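PDB 4NAS: ribulose-bisphosphate carboxylase from Alicyclobacillus acidocaldarius subsp. acidocaldarius, which belongs to the RuBisCO large-chain family, joining an alpha+beta N-terminal domain to a TIM-barrel domain that carries a calcium ion. Local coordinates for residues B[89-94]-B[121-126]; B[12-17]-B[112-117]. All coordinates share one frame; numbering follows the deposited sequence. Where two conformers were deposited one is given.

Both contacts involve the N-terminal domain, and their centres lie about 14 Å apart. Contact 1 is mostly buried: the start of helix 91-99 meets the loop that follows helix 117-120 through the rings of Phe91 and Phe123, with capping bonds kept to the helix start, and the second subunit packs against Thr90, Ala92 and Ser93. Contact 2, partly buried, depends mainly on backbone hydrogen bonds between strands 12-22 and 108-114; Val14, Thr16, Arg112 and Gln114 share the face with a bridging water, Ala15 and Leu113 the face toward helix 91-99. That helix starts in contact 1, and its Val98 packs on Val13 and Leu113. Selenomethionine Met115 joins the two, its CE 4.0 Å from CE2 of Phe123.

Contact 1 (B[89-94]-B[121-126]). With CA (calcium ion), chain L.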
loop_
_atom_site.group_PDB
_atom_site.type_symbol
_atom_site.label_atom_id
_atom_site.label_comp_id
_atom_site.label_asym_id
_atom_site.label_seq_id
_atom_site.Cartn_x
_atom_site.Cartn_y
_atom_site.Cartn_z
ATOM N N GLY B 89 12.941 -9.272 8.367
ATOM C CA GLY B 89 11.824 -10.208 8.418
ATOM C C GLY B 89 10.413 -9.637 8.276
ATOM O O GLY B 89 9.432 -10.287 8.666
ATOM N N THR B 90 10.292 -8.429 7.732
ATOM C CA THR B 90 8.973 -7.817 7.530
ATOM C C THR B 90 8.733 -7.417 6.086
ATOM O O THR B 90 9.670 -7.196 5.313
ATOM C CB THR B 90 8.794 -6.559 8.381
ATOM O OG1 THR B 90 9.842 -5.628 8.063
ATOM C CG2 THR B 90 8.809 -6.920 9.883
ATOM N N PHE B 91 7.463 -7.306 5.716
ATOM C CA PHE B 91 7.144 -6.830 4.374
ATOM C C PHE B 91 7.645 -5.394 4.166
ATOM O O PHE B 91 8.089 -5.042 3.063
ATOM C CB PHE B 91 5.647 -6.911 4.112
ATOM C CG PHE B 91 5.144 -8.310 4.030
ATOM C CD1 PHE B 91 5.195 -9.003 2.831
ATOM C CD2 PHE B 91 4.663 -8.954 5.166
ATOM C CE1 PHE B 91 4.736 -10.309 2.754
ATOM C CE2 PHE B 91 4.202 -10.260 5.094
ATOM C CZ PHE B 91 4.238 -10.935 3.886
ATOM N N ALA B 92 7.593 -4.575 5.212
ATOM C CA ALA B 92 8.136 -3.213 5.097
ATOM C C ALA B 92 9.595 -3.216 4.642
ATOM O O ALA B 92 9.982 -2.451 3.760
ATOM C CB ALA B 92 8.003 -2.455 6.403
ATOM N N SER B 93 10.414 -4.046 5.274
ATOM C CA SER B 93 11.843 -4.043 4.969
ATOM C C SER B 93 12.035 -4.519 3.537
ATOM O O SER B 93 12.799 -3.941 2.778
ATOM C CB SER B 93 12.603 -4.967 5.905
ATOM O OG SER B 93 12.227 -6.306 5.642
ATOM N N LEU B 94 11.293 -5.557 3.171
ATOM C CA LEU B 94 11.366 -6.123 1.848
ATOM C C LEU B 94 10.977 -5.099 0.770
ATOM O O LEU B 94 11.736 -4.845 -0.171
ATOM C CB LEU B 94 10.469 -7.363 1.771
ATOM C CG LEU B 94 10.383 -7.960 0.367
ATOM C CD1 LEU B 94 11.795 -8.403 -0.103
ATOM C CD2 LEU B 94 9.371 -9.117 0.292
ATOM N N ARG B 121 11.088 -18.244 5.281
ATOM C CA ARG B 121 10.712 -18.818 6.584
ATOM C C ARG B 121 10.508 -17.831 7.741
ATOM O O ARG B 121 10.024 -18.213 8.795
ATOM C CB ARG B 121 11.656 -19.955 6.989
ATOM C CG ARG B 121 11.503 -21.187 6.114
ATOM C CD ARG B 121 12.554 -22.241 6.464
ATOM N NE ARG B 121 12.437 -23.432 5.627
ATOM C CZ ARG B 121 11.865 -24.571 6.015
ATOM N NH1 ARG B 121 11.822 -25.611 5.190
ATOM N NH2 ARG B 121 11.345 -24.677 7.231
ATOM N N GLN B 122 10.856 -16.562 7.555
ATOM C CA GLN B 122 10.591 -15.575 8.592
ATOM C C GLN B 122 9.160 -15.024 8.492
ATOM O O GLN B 122 8.710 -14.270 9.356
ATOM C CB GLN B 122 11.592 -14.425 8.484
ATOM C CG GLN B 122 13.028 -14.802 8.815
ATOM C CD GLN B 122 13.917 -13.581 8.768
ATOM O OE1 GLN B 122 13.812 -12.701 9.625
ATOM N NE2 GLN B 122 14.761 -13.490 7.743
ATOM N N PHE B 123 8.454 -15.383 7.428
ATOM C CA PHE B 123 7.072 -14.937 7.268
ATOM C C PHE B 123 6.139 -16.072 7.728
ATOM O O PHE B 123 6.532 -17.245 7.667
ATOM C CB PHE B 123 6.816 -14.575 5.815
ATOM C CG PHE B 123 7.503 -13.320 5.366
ATOM C CD1 PHE B 123 7.092 -12.078 5.838
ATOM C CD2 PHE B 123 8.556 -13.377 4.462
ATOM C CE1 PHE B 123 7.728 -10.911 5.406
ATOM C CE2 PHE B 123 9.196 -12.219 4.021
ATOM C CZ PHE B 123 8.775 -10.984 4.495
ATOM N N PRO B 124 4.909 -15.740 8.198
ATOM C CA PRO B 124 4.072 -16.778 8.809
ATOM C C PRO B 124 3.511 -17.811 7.837
ATOM O O PRO B 124 3.412 -18.970 8.210
ATOM C CB PRO B 124 2.909 -15.980 9.418
ATOM C CG PRO B 124 2.842 -14.739 8.583
ATOM C CD PRO B 124 4.282 -14.409 8.307
ATOM N N GLY B 125 3.101 -17.428 6.631
ATOM C CA GLY B 125 2.386 -18.386 5.790
ATOM C C GLY B 125 0.990 -18.668 6.346
ATOM O O GLY B 125 0.644 -18.219 7.445
ATOM N N PRO B 126 0.174 -19.408 5.587
ATOM C CA PRO B 126 -1.222 -19.634 5.982
ATOM C C PRO B 126 -1.291 -20.482 7.258
ATOM O O PRO B 126 -0.454 -21.374 7.435
ATOM C CB PRO B 126 -1.798 -20.393 4.784
ATOM C CG PRO B 126 -0.919 -19.958 3.616
ATOM C CD PRO B 126 0.452 -19.919 4.231
HETATM CA CA CA L . 4.073 -20.548 9.869
HETATM O O HOH W 1 6.288 -19.479 9.492
HETATM O O HOH W 2 1.618 -21.468 9.505
HETATM O O HOH W 3 4.345 -21.941 7.818
HETATM O O HOH W 4 5.497 -22.968 10.420
HETATM O O HOH W 5 3.107 -19.086 11.361
#
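Thr90 O is gripped twice at the N-terminus of helix 91-99, by Ser93 OG at 2.7 Å and by the backbone N of Leu94. Thr90 is the N-cap: its OG1 accepts from Ser93 N at 3.3 Å and also bonds to Asn88. The loop 121-126 comes up to this helix start with Phe123, whose CG is set beside its own backbone N (chi1 -71°) as the ring extends toward Phe91. Its CE1 sits 3.5 Å above the plane of the Phe91 ring, over the centre, while the two planes are inclined at 38°. The Phe123 ring in turn has Phe91 N at its edge, in plane, and that N-H is bonded to Asp249. Leu291, Leu294 and Ala295 of helix 284-295 also touch Phe91, tying the capped helix to the TIM-barrel domain. Beside the rings, Gln122 OE1 approaches Gly89 CA to 3.4 Å, close against a residue of positive phi. Further along the loop, Pro124 O binds a calcium ion at 2.4 Å, with five waters around the metal. One of these waters also donates to Phe123 O, and another donates to Pro126 O at 2.9 Å.

Contact 2 (B[12-17]-B[112-117]); sequences AVVATY and RLQMPD
Strands 12-22 and 108-114 are antiparallel neighbours in the sheet of the N-terminal domain, their segment axes 4.7 Å apart. Val14 and Gln114 form a hydrogen-bonded pair: Val14 N gives to Gln114 O, in the carbonyl plane on a lone pair, and Gln114 N returns a nearly straight 2.8 Å bond to Val14 O (173°). At the next hydrogen-bonded pair, beyond Ala15-Leu113, Thr16 N donates to Arg112 O at 3.0 Å, whereas the return bond from Arg112 N to Thr16 O is weak. On the face that carries these four side chains, a water donates to Val14 O and Thr16 OG1 and accepts from Gln114 NE2 at 2.7 Å; Thr16 OG1 is also bonded to Asp79. Gln114 runs extended beyond CG (chi2 173°), and its CD lies 3.3 Å above the Arg112 guanidinium, over the centre. On the other face the contact is apolar: Leu113 CD2 reaches Ala15 CB at 3.7 Å, with Val98 of helix 91-99 against Leu113. Past the strand end, Pro116 CG presses to 3.1 Å from Ala12 O, a tight fit. Pairing the domain's first strand with its fourth, with helices packed over one face, is typical of the ferredoxin-like fold.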
loop_
_atom_site.group_PDB
_atom_site.type_symbol
_atom_site.label_atom_id
_atom_site.label_comp_id
_atom_site.label_asym_id
_atom_site.label_seq_id
_atom_site.Cartn_x
_atom_site.Cartn_y
_atom_site.Cartn_z
ATOM N N ALA B 12 20.470 -13.941 -1.061
ATOM C CA ALA B 12 19.936 -12.628 -1.408
ATOM C C ALA B 12 18.589 -12.704 -2.112
ATOM O O ALA B 12 18.265 -13.696 -2.743
ATOM C CB ALA B 12 20.929 -11.878 -2.288
ATOM N N VAL B 13 17.799 -11.652 -1.988
ATOM C CA VAL B 13 16.581 -11.505 -2.775
ATOM C C VAL B 13 16.978 -10.989 -4.144
ATOM O O VAL B 13 17.646 -9.961 -4.236
ATOM C CB VAL B 13 15.636 -10.466 -2.128
ATOM C CG1 VAL B 13 14.469 -10.122 -3.066
ATOM C CG2 VAL B 13 15.137 -10.979 -0.795
ATOM N N VAL B 14 16.593 -11.689 -5.202
ATOM C CA VAL B 14 16.895 -11.196 -6.542
ATOM C C VAL B 14 15.617 -10.660 -7.187
ATOM O O VAL B 14 14.658 -11.411 -7.450
ATOM C CB VAL B 14 17.536 -12.275 -7.436
ATOM C CG1 VAL B 14 17.892 -11.688 -8.781
ATOM C CG2 VAL B 14 18.793 -12.846 -6.753
ATOM N N ALA B 15 15.610 -9.354 -7.415
ATOM C CA ALA B 15 14.487 -8.685 -8.048
ATOM C C ALA B 15 14.780 -8.397 -9.519
ATOM O O ALA B 15 15.883 -7.994 -9.875
ATOM C CB ALA B 15 14.167 -7.394 -7.313
ATOM N N THR B 16 13.774 -8.622 -10.358
ATOM C CA THR B 16 13.827 -8.310 -11.774
ATOM C C THR B 16 12.917 -7.137 -12.030
ATOM O O THR B 16 11.729 -7.196 -11.676
ATOM C CB THR B 16 13.311 -9.484 -12.612
ATOM O OG1 THR B 16 14.121 -10.636 -12.376
ATOM C CG2 THR B 16 13.334 -9.144 -14.105
ATOM N N TYR B 17 13.475 -6.079 -12.628
ATOM C CA TYR B 17 12.723 -4.878 -12.997
ATOM C C TYR B 17 12.632 -4.753 -14.507
ATOM O O TYR B 17 13.571 -5.103 -15.213
ATOM C CB TYR B 17 13.400 -3.609 -12.447
ATOM C CG TYR B 17 13.664 -3.690 -10.973
ATOM C CD1 TYR B 17 12.683 -3.300 -10.046
ATOM C CD2 TYR B 17 14.867 -4.182 -10.496
ATOM C CE1 TYR B 17 12.918 -3.396 -8.697
ATOM C CE2 TYR B 17 15.116 -4.275 -9.141
ATOM C CZ TYR B 17 14.148 -3.884 -8.248
ATOM O OH TYR B 17 14.391 -3.968 -6.899
ATOM N N ARG B 112 9.550 -9.574 -10.804
ATOM C CA ARG B 112 9.854 -10.849 -10.175
ATOM C C ARG B 112 10.653 -10.664 -8.891
ATOM O O ARG B 112 11.535 -9.785 -8.792
ATOM C CB ARG B 112 10.608 -11.773 -11.142
ATOM C CG ARG B 112 10.863 -13.178 -10.568
ATOM C CD ARG B 112 11.694 -14.077 -11.492
ATOM N NE ARG B 112 11.714 -15.452 -10.989
ATOM C CZ ARG B 112 12.392 -16.449 -11.544
ATOM N NH1 ARG B 112 13.131 -16.228 -12.617
ATOM N NH2 ARG B 112 12.340 -17.667 -11.017
ATOM N N LEU B 113 10.311 -11.480 -7.897
ATOM C CA LEU B 113 11.097 -11.579 -6.672
ATOM C C LEU B 113 11.494 -13.019 -6.439
ATOM O O LEU B 113 10.642 -13.896 -6.236
ATOM C CB LEU B 113 10.300 -11.081 -5.472
ATOM C CG LEU B 113 10.096 -9.574 -5.370
ATOM C CD1 LEU B 113 9.155 -9.287 -4.187
ATOM C CD2 LEU B 113 11.408 -8.797 -5.211
ATOM N N GLN B 114 12.783 -13.295 -6.488
ATOM C CA GLN B 114 13.220 -14.642 -6.136
ATOM C C GLN B 114 13.711 -14.627 -4.697
ATOM O O GLN B 114 14.698 -13.964 -4.369
ATOM C CB GLN B 114 14.294 -15.143 -7.098
ATOM C CG GLN B 114 13.759 -15.332 -8.520
ATOM C CD GLN B 114 14.843 -15.657 -9.530
ATOM O OE1 GLN B 114 15.410 -16.750 -9.515
ATOM N NE2 GLN B 114 15.131 -14.711 -10.421
HETATM N N MSE B 115 13.024 -15.365 -3.838
HETATM C CA MSE B 115 13.280 -15.263 -2.405
HETATM C C MSE B 115 13.964 -16.474 -1.796
HETATM O O MSE B 115 13.544 -17.611 -2.013
HETATM C CB MSE B 115 11.992 -14.918 -1.684
HETATM C CG MSE B 115 11.513 -13.569 -2.146
HETATM SE SE MSE B 115 10.098 -12.950 -1.062
HETATM C CE MSE B 115 10.492 -13.842 0.613
ATOM N N PRO B 116 15.052 -16.226 -1.056
ATOM C CA PRO B 116 15.821 -17.324 -0.483
ATOM C C PRO B 116 15.008 -17.962 0.627
ATOM O O PRO B 116 14.147 -17.300 1.225
ATOM C CB PRO B 116 17.055 -16.633 0.104
ATOM C CG PRO B 116 17.000 -15.223 -0.373
ATOM C CD PRO B 116 15.575 -14.915 -0.647
ATOM N N ASP B 117 15.309 -19.221 0.917
ATOM C CA ASP B 117 14.576 -19.967 1.929
ATOM C C ASP B 117 14.615 -19.294 3.300
ATOM O O ASP B 117 13.598 -19.244 3.989
ATOM C CB ASP B 117 15.109 -21.400 2.018
ATOM C CG ASP B 117 14.223 -22.298 2.851
ATOM O OD1 ASP B 117 13.036 -22.520 2.467
ATOM O OD2 ASP B 117 14.712 -22.769 3.899
HETATM O O HOH W 6 14.045 -12.285 -10.010
#